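Local coordinates for uncharacterized protein (Trypanosoma brucei, PDB 2Q0X) that is of unknown function but adopts the alpha/beta hydrolase fold and is probably a component of the paraflagellar rod, at residues L140-P154 with T199-K211. Numbering follows the deposited sequence.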
loop_
_atom_site.group_PDB
_atom_site.type_symbol
_atom_site.label_atom_id
_atom_site.label_comp_id
_atom_site.label_asym_id
_atom_site.label_seq_id
_atom_site.Cartn_x
_atom_site.Cartn_y
_atom_site.Cartn_z
ATOM N N LEU A 140 -11.531 -18.581 3.386
ATOM C CA LEU A 140 -11.769 -17.355 4.122
ATOM C C LEU A 140 -11.317 -17.511 5.561
ATOM O O LEU A 140 -11.644 -18.489 6.225
ATOM C CB LEU A 140 -13.251 -16.964 4.085
ATOM C CG LEU A 140 -13.952 -16.896 2.721
ATOM C CD1 LEU A 140 -15.457 -16.713 2.879
ATOM C CD2 LEU A 140 -13.354 -15.851 1.863
ATOM N N HIS A 141 -10.569 -16.525 6.036
ATOM C CA HIS A 141 -10.127 -16.472 7.430
ATOM C C HIS A 141 -10.801 -15.315 8.111
ATOM O O HIS A 141 -10.909 -14.221 7.546
ATOM C CB HIS A 141 -8.600 -16.356 7.553
ATOM C CG HIS A 141 -8.102 -16.366 8.972
ATOM N ND1 HIS A 141 -8.163 -15.256 9.788
ATOM C CD2 HIS A 141 -7.560 -17.353 9.722
ATOM C CE1 HIS A 141 -7.665 -15.556 10.972
ATOM N NE2 HIS A 141 -7.299 -16.825 10.962
ATOM N N GLY A 142 -11.252 -15.574 9.338
ATOM C CA GLY A 142 -11.723 -14.517 10.199
ATOM C C GLY A 142 -11.558 -14.792 11.674
ATOM O O GLY A 142 -11.580 -15.946 12.127
ATOM N N VAL A 143 -11.384 -13.706 12.418
ATOM C CA VAL A 143 -11.438 -13.717 13.870
ATOM C C VAL A 143 -12.846 -13.342 14.270
ATOM O O VAL A 143 -13.391 -12.359 13.795
ATOM C CB VAL A 143 -10.476 -12.704 14.485
ATOM C CG1 VAL A 143 -10.574 -12.746 16.040
ATOM C CG2 VAL A 143 -9.035 -12.948 13.965
ATOM N N VAL A 144 -13.432 -14.125 15.155
ATOM C CA VAL A 144 -14.810 -13.895 15.583
ATOM C C VAL A 144 -14.846 -13.585 17.083
ATOM O O VAL A 144 -13.949 -13.981 17.820
ATOM C CB VAL A 144 -15.698 -15.117 15.277
ATOM C CG1 VAL A 144 -15.779 -15.325 13.792
ATOM C CG2 VAL A 144 -15.152 -16.385 15.971
ATOM N N CYS A 145 -15.888 -12.871 17.501
ATOM C CA CYS A 145 -16.158 -12.604 18.911
ATOM C C CYS A 145 -17.610 -12.986 19.267
ATOM O O CYS A 145 -18.391 -13.379 18.408
ATOM C CB CYS A 145 -15.906 -11.130 19.201
ATOM S SG CYS A 145 -17.009 -10.013 18.323
ATOM N N ASP A 146 -17.963 -12.866 20.540
ATOM C CA ASP A 146 -19.338 -13.063 20.984
ATOM C C ASP A 146 -20.258 -12.064 20.269
ATOM O O ASP A 146 -19.999 -10.879 20.313
ATOM C CB ASP A 146 -19.435 -12.888 22.508
ATOM C CG ASP A 146 -20.766 -13.368 23.086
ATOM O OD1 ASP A 146 -21.817 -13.297 22.412
ATOM O OD2 ASP A 146 -20.760 -13.824 24.243
ATOM N N PRO A 147 -21.326 -12.548 19.599
ATOM C CA PRO A 147 -22.289 -11.660 18.928
ATOM C C PRO A 147 -22.945 -10.620 19.838
ATOM O O PRO A 147 -23.382 -9.572 19.351
ATOM C CB PRO A 147 -23.347 -12.626 18.394
ATOM C CG PRO A 147 -22.662 -13.921 18.278
ATOM C CD PRO A 147 -21.666 -13.971 19.388
ATOM N N GLU A 148 -23.002 -10.911 21.142
ATOM C CA GLU A 148 -23.565 -9.993 22.121
ATOM C C GLU A 148 -22.582 -8.914 22.566
ATOM O O GLU A 148 -22.920 -8.086 23.407
ATOM C CB GLU A 148 -24.108 -10.770 23.333
ATOM C CG GLU A 148 -25.193 -11.792 22.967
ATOM C CD GLU A 148 -26.302 -11.206 22.084
ATOM O OE1 GLU A 148 -26.790 -10.091 22.408
ATOM O OE2 GLU A 148 -26.685 -11.859 21.074
ATOM N N ASN A 149 -21.370 -8.940 22.010
ATOM C CA ASN A 149 -20.454 -7.805 22.048
ATOM C C ASN A 149 -21.193 -6.529 21.608
ATOM O O ASN A 149 -21.930 -6.558 20.641
ATOM C CB ASN A 149 -19.280 -8.107 21.116
ATOM C CG ASN A 149 -18.180 -7.091 21.192
ATOM O OD1 ASN A 149 -18.301 -5.969 20.686
ATOM N ND2 ASN A 149 -17.059 -7.497 21.780
ATOM N N PRO A 150 -20.992 -5.400 22.316
ATOM C CA PRO A 150 -21.802 -4.205 22.006
ATOM C C PRO A 150 -21.684 -3.680 20.558
ATOM O O PRO A 150 -22.543 -2.916 20.114
ATOM C CB PRO A 150 -21.296 -3.162 23.017
ATOM C CG PRO A 150 -19.948 -3.648 23.425
ATOM C CD PRO A 150 -20.030 -5.142 23.401
ATOM N N LEU A 151 -20.633 -4.074 19.841
ATOM C CA LEU A 151 -20.510 -3.756 18.419
ATOM C C LEU A 151 -21.505 -4.514 17.535
ATOM O O LEU A 151 -21.950 -3.981 16.523
ATOM C CB LEU A 151 -19.099 -4.047 17.930
ATOM C CG LEU A 151 -18.002 -3.091 18.391
ATOM C CD1 LEU A 151 -16.666 -3.555 17.825
ATOM C CD2 LEU A 151 -18.314 -1.637 17.983
ATOM N N PHE A 152 -21.861 -5.744 17.925
ATOM C CA PHE A 152 -22.652 -6.641 17.065
ATOM C C PHE A 152 -24.043 -6.984 17.603
ATOM O O PHE A 152 -24.769 -7.741 16.988
ATOM C CB PHE A 152 -21.839 -7.902 16.746
ATOM C CG PHE A 152 -20.575 -7.606 16.015
ATOM C CD1 PHE A 152 -20.622 -7.169 14.694
ATOM C CD2 PHE A 152 -19.344 -7.712 16.648
ATOM C CE1 PHE A 152 -19.492 -6.871 14.011
ATOM C CE2 PHE A 152 -18.180 -7.396 15.969
ATOM C CZ PHE A 152 -18.255 -6.970 14.645
ATOM N N THR A 153 -24.427 -6.414 18.733
ATOM C CA THR A 153 -25.826 -6.420 19.136
ATOM C C THR A 153 -26.647 -5.647 18.086
ATOM O O THR A 153 -26.105 -4.775 17.400
ATOM C CB THR A 153 -26.026 -5.732 20.504
ATOM O OG1 THR A 153 -25.636 -4.359 20.403
ATOM C CG2 THR A 153 -25.223 -6.425 21.605
ATOM N N PRO A 154 -27.953 -5.959 17.957
ATOM C CA PRO A 154 -28.827 -5.248 17.011
ATOM C C PRO A 154 -28.661 -3.725 17.030
ATOM O O PRO A 154 -28.663 -3.101 15.961
ATOM C CB PRO A 154 -30.236 -5.630 17.485
ATOM C CG PRO A 154 -30.060 -7.016 18.040
ATOM C CD PRO A 154 -28.687 -7.012 18.691
ATOM N N THR A 199 -16.643 -8.804 7.377
ATOM C CA THR A 199 -15.841 -9.935 7.857
ATOM C C THR A 199 -16.731 -11.152 8.054
ATOM O O THR A 199 -17.936 -11.090 7.859
ATOM C CB THR A 199 -15.171 -9.597 9.208
ATOM O OG1 THR A 199 -16.190 -9.346 10.197
ATOM C CG2 THR A 199 -14.245 -8.353 9.062
ATOM N N LEU A 200 -16.116 -12.263 8.431
ATOM C CA LEU A 200 -16.834 -13.473 8.784
ATOM C C LEU A 200 -17.745 -13.332 10.003
ATOM O O LEU A 200 -18.656 -14.143 10.181
ATOM C CB LEU A 200 -15.854 -14.607 8.999
ATOM C CG LEU A 200 -15.161 -15.095 7.728
ATOM C CD1 LEU A 200 -14.427 -16.368 8.020
ATOM C CD2 LEU A 200 -16.140 -15.303 6.603
ATOM N N GLN A 201 -17.506 -12.332 10.863
ATOM C CA GLN A 201 -18.474 -12.030 11.923
ATOM C C GLN A 201 -19.869 -11.791 11.334
ATOM O O GLN A 201 -20.849 -12.415 11.744
ATOM C CB GLN A 201 -18.037 -10.822 12.744
ATOM C CG GLN A 201 -18.816 -10.608 14.046
ATOM C CD GLN A 201 -18.432 -11.588 15.128
ATOM O OE1 GLN A 201 -17.320 -12.123 15.122
ATOM N NE2 GLN A 201 -19.353 -11.831 16.081
ATOM N N GLU A 202 -19.962 -10.891 10.361
ATOM C CA GLU A 202 -21.261 -10.558 9.756
ATOM C C GLU A 202 -21.735 -11.633 8.765
ATOM O O GLU A 202 -22.922 -11.955 8.712
ATOM C CB GLU A 202 -21.181 -9.202 9.047
ATOM C CG GLU A 202 -20.885 -8.022 9.996
ATOM C CD GLU A 202 -19.438 -7.574 10.002
ATOM O OE1 GLU A 202 -18.524 -8.397 9.737
ATOM O OE2 GLU A 202 -19.212 -6.380 10.302
ATOM N N ALA A 203 -20.795 -12.192 8.004
ATOM C CA ALA A 203 -21.117 -13.166 6.954
ATOM C C ALA A 203 -21.532 -14.542 7.501
ATOM O O ALA A 203 -22.377 -15.198 6.915
ATOM C CB ALA A 203 -19.957 -13.310 6.004
ATOM N N VAL A 204 -20.930 -14.970 8.619
ATOM C CA VAL A 204 -21.127 -16.338 9.106
ATOM C C VAL A 204 -21.503 -16.424 10.597
ATOM O O VAL A 204 -22.511 -17.024 10.946
ATOM C CB VAL A 204 -19.861 -17.195 8.827
ATOM C CG1 VAL A 204 -19.926 -18.542 9.530
ATOM C CG2 VAL A 204 -19.665 -17.395 7.329
ATOM N N TRP A 205 -20.709 -15.819 11.460
ATOM C CA TRP A 205 -20.818 -16.058 12.891
ATOM C C TRP A 205 -22.137 -15.555 13.456
ATOM O O TRP A 205 -22.927 -16.332 14.019
ATOM C CB TRP A 205 -19.647 -15.406 13.635
ATOM C CG TRP A 205 -19.390 -16.016 14.972
ATOM C CD1 TRP A 205 -19.616 -15.450 16.175
ATOM C CD2 TRP A 205 -18.865 -17.326 15.226
ATOM N NE1 TRP A 205 -19.264 -16.320 17.179
ATOM C CE2 TRP A 205 -18.800 -17.483 16.621
ATOM C CE3 TRP A 205 -18.438 -18.379 14.405
ATOM C CZ2 TRP A 205 -18.324 -18.654 17.226
ATOM C CZ3 TRP A 205 -17.960 -19.544 14.997
ATOM C CH2 TRP A 205 -17.902 -19.671 16.397
ATOM N N ASN A 206 -22.366 -14.253 13.303
ATOM C CA ASN A 206 -23.613 -13.636 13.757
ATOM C C ASN A 206 -24.878 -14.311 13.226
ATOM O O ASN A 206 -25.704 -14.758 14.017
ATOM C CB ASN A 206 -23.597 -12.123 13.455
ATOM C CG ASN A 206 -22.670 -11.353 14.386
ATOM O OD1 ASN A 206 -22.131 -11.905 15.357
ATOM N ND2 ASN A 206 -22.498 -10.063 14.113
ATOM N N PRO A 207 -25.042 -14.405 11.893
ATOM C CA PRO A 207 -26.268 -15.054 11.400
ATOM C C PRO A 207 -26.438 -16.521 11.790
ATOM O O PRO A 207 -27.563 -16.963 11.975
ATOM C CB PRO A 207 -26.171 -14.894 9.879
ATOM C CG PRO A 207 -24.723 -14.569 9.605
ATOM C CD PRO A 207 -24.196 -13.906 10.794
ATOM N N CYS A 208 -25.342 -17.270 11.920
ATOM C CA CYS A 208 -25.445 -18.678 12.310
ATOM C C CYS A 208 -25.878 -18.818 13.765
ATOM O O CYS A 208 -26.771 -19.579 14.064
ATOM C CB CYS A 208 -24.128 -19.427 12.109
ATOM S SG CYS A 208 -23.806 -19.997 10.444
ATOM N N ILE A 209 -25.219 -18.091 14.670
ATOM C CA ILE A 209 -25.594 -18.108 16.101
ATOM C C ILE A 209 -27.031 -17.588 16.319
ATOM O O ILE A 209 -27.751 -18.077 17.203
ATOM C CB ILE A 209 -24.606 -17.266 16.967
ATOM C CG1 ILE A 209 -23.147 -17.759 16.827
ATOM C CG2 ILE A 209 -25.031 -17.245 18.455
ATOM C CD1 ILE A 209 -22.940 -19.239 17.104
ATOM N N ARG A 210 -27.441 -16.605 15.519
ATOM C CA ARG A 210 -28.785 -16.020 15.626
ATOM C C ARG A 210 -29.850 -16.640 14.685
ATOM O O ARG A 210 -30.956 -16.106 14.566
ATOM C CB ARG A 210 -28.708 -14.521 15.373
ATOM C CG ARG A 210 -28.232 -13.745 16.568
ATOM C CD ARG A 210 -27.683 -12.413 16.147
ATOM N NE ARG A 210 -27.358 -11.593 17.308
ATOM C CZ ARG A 210 -26.408 -10.663 17.355
ATOM N NH1 ARG A 210 -25.655 -10.408 16.296
ATOM N NH2 ARG A 210 -26.215 -9.987 18.487
ATOM N N LYS A 211 -29.501 -17.741 14.017
ATOM C CA LYS A 211 -30.394 -18.451 13.092
ATOM C C LYS A 211 -31.035 -17.540 12.037
ATOM O O LYS A 211 -32.186 -17.762 11.622
ATOM C CB LYS A 211 -31.451 -19.250 13.876
ATOM C CG LYS A 211 -30.947 -20.626 14.395
ATOM C CD LYS A 211 -30.736 -20.725 15.919
ATOM C CE LYS A 211 -31.971 -21.211 16.657
ATOM N NZ LYS A 211 -31.673 -22.079 17.854
HETATM O O HOH W 1 -14.222 -12.368 11.195
#
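Gly-142 and Leu-200 come within 5.4 Å of each other, CA to CA, where strand 140-143 and helix 200-209 pass at 75°. In this alpha/beta hydrolase fold the strand belongs to the central sheet, between strands 110-115 and 227-232. Helix 200-209 lies in the helical connection between the parallel neighbours 135-143 and 227-232, and the contact fastens the loop after the first strand to it. Gly-142 has no side chain at this close approach. Leu-200 CD1 packs directly on the backbone of His-141 and Gly-142, and its CD2 meets Leu-140 CD1.

Gln-201 grips the loop with its amide. Cys-145 N donates to Gln-201 OE1 at 2.9 Å in a fairly straight bond. Gln-201 NE2 returns a bond to Cys-145 O at 3.0 Å, reaching it from above the carbonyl plane. The same NE2 also donates to Asn-206 OD1, so these bonds fix the rotation of the amide. Gln-201 CG, anti to the backbone N (chi1 -168°), lies over the centre of the Phe-152 ring, a CH-pi contact. Glu-202 OE2 sits at the edge of that ring and bonds to Tyr-183 OH.

Val-144 CB rests over the five-membered ring of Trp-205 in a second CH-pi contact, 3.8 Å from its centroid. Ile-209 CG1 lies over the opposite face of the indole, and Trp-205 NE1 bonds to Tyr-237 OH. Pro-147 CG packs against Trp-205 and Ile-209.

Arg-210, its chain extended from CG to NE, reaches the turn 146-149. Pro-147 CB lies over the centre of its guanidinium face. Arg-210 NH2 makes a salt bridge with weak hydrogen-bond geometry to Glu-148 OE2, and a weak bond to Pro-147 O. The carboxylate and guanidinium planes are nearly perpendicular. Phe-152 O lies at the guanidinium edge, tilted 21° from its plane, and takes a 2.9 Å bond from Arg-210 NH1 and a weak one from NH2.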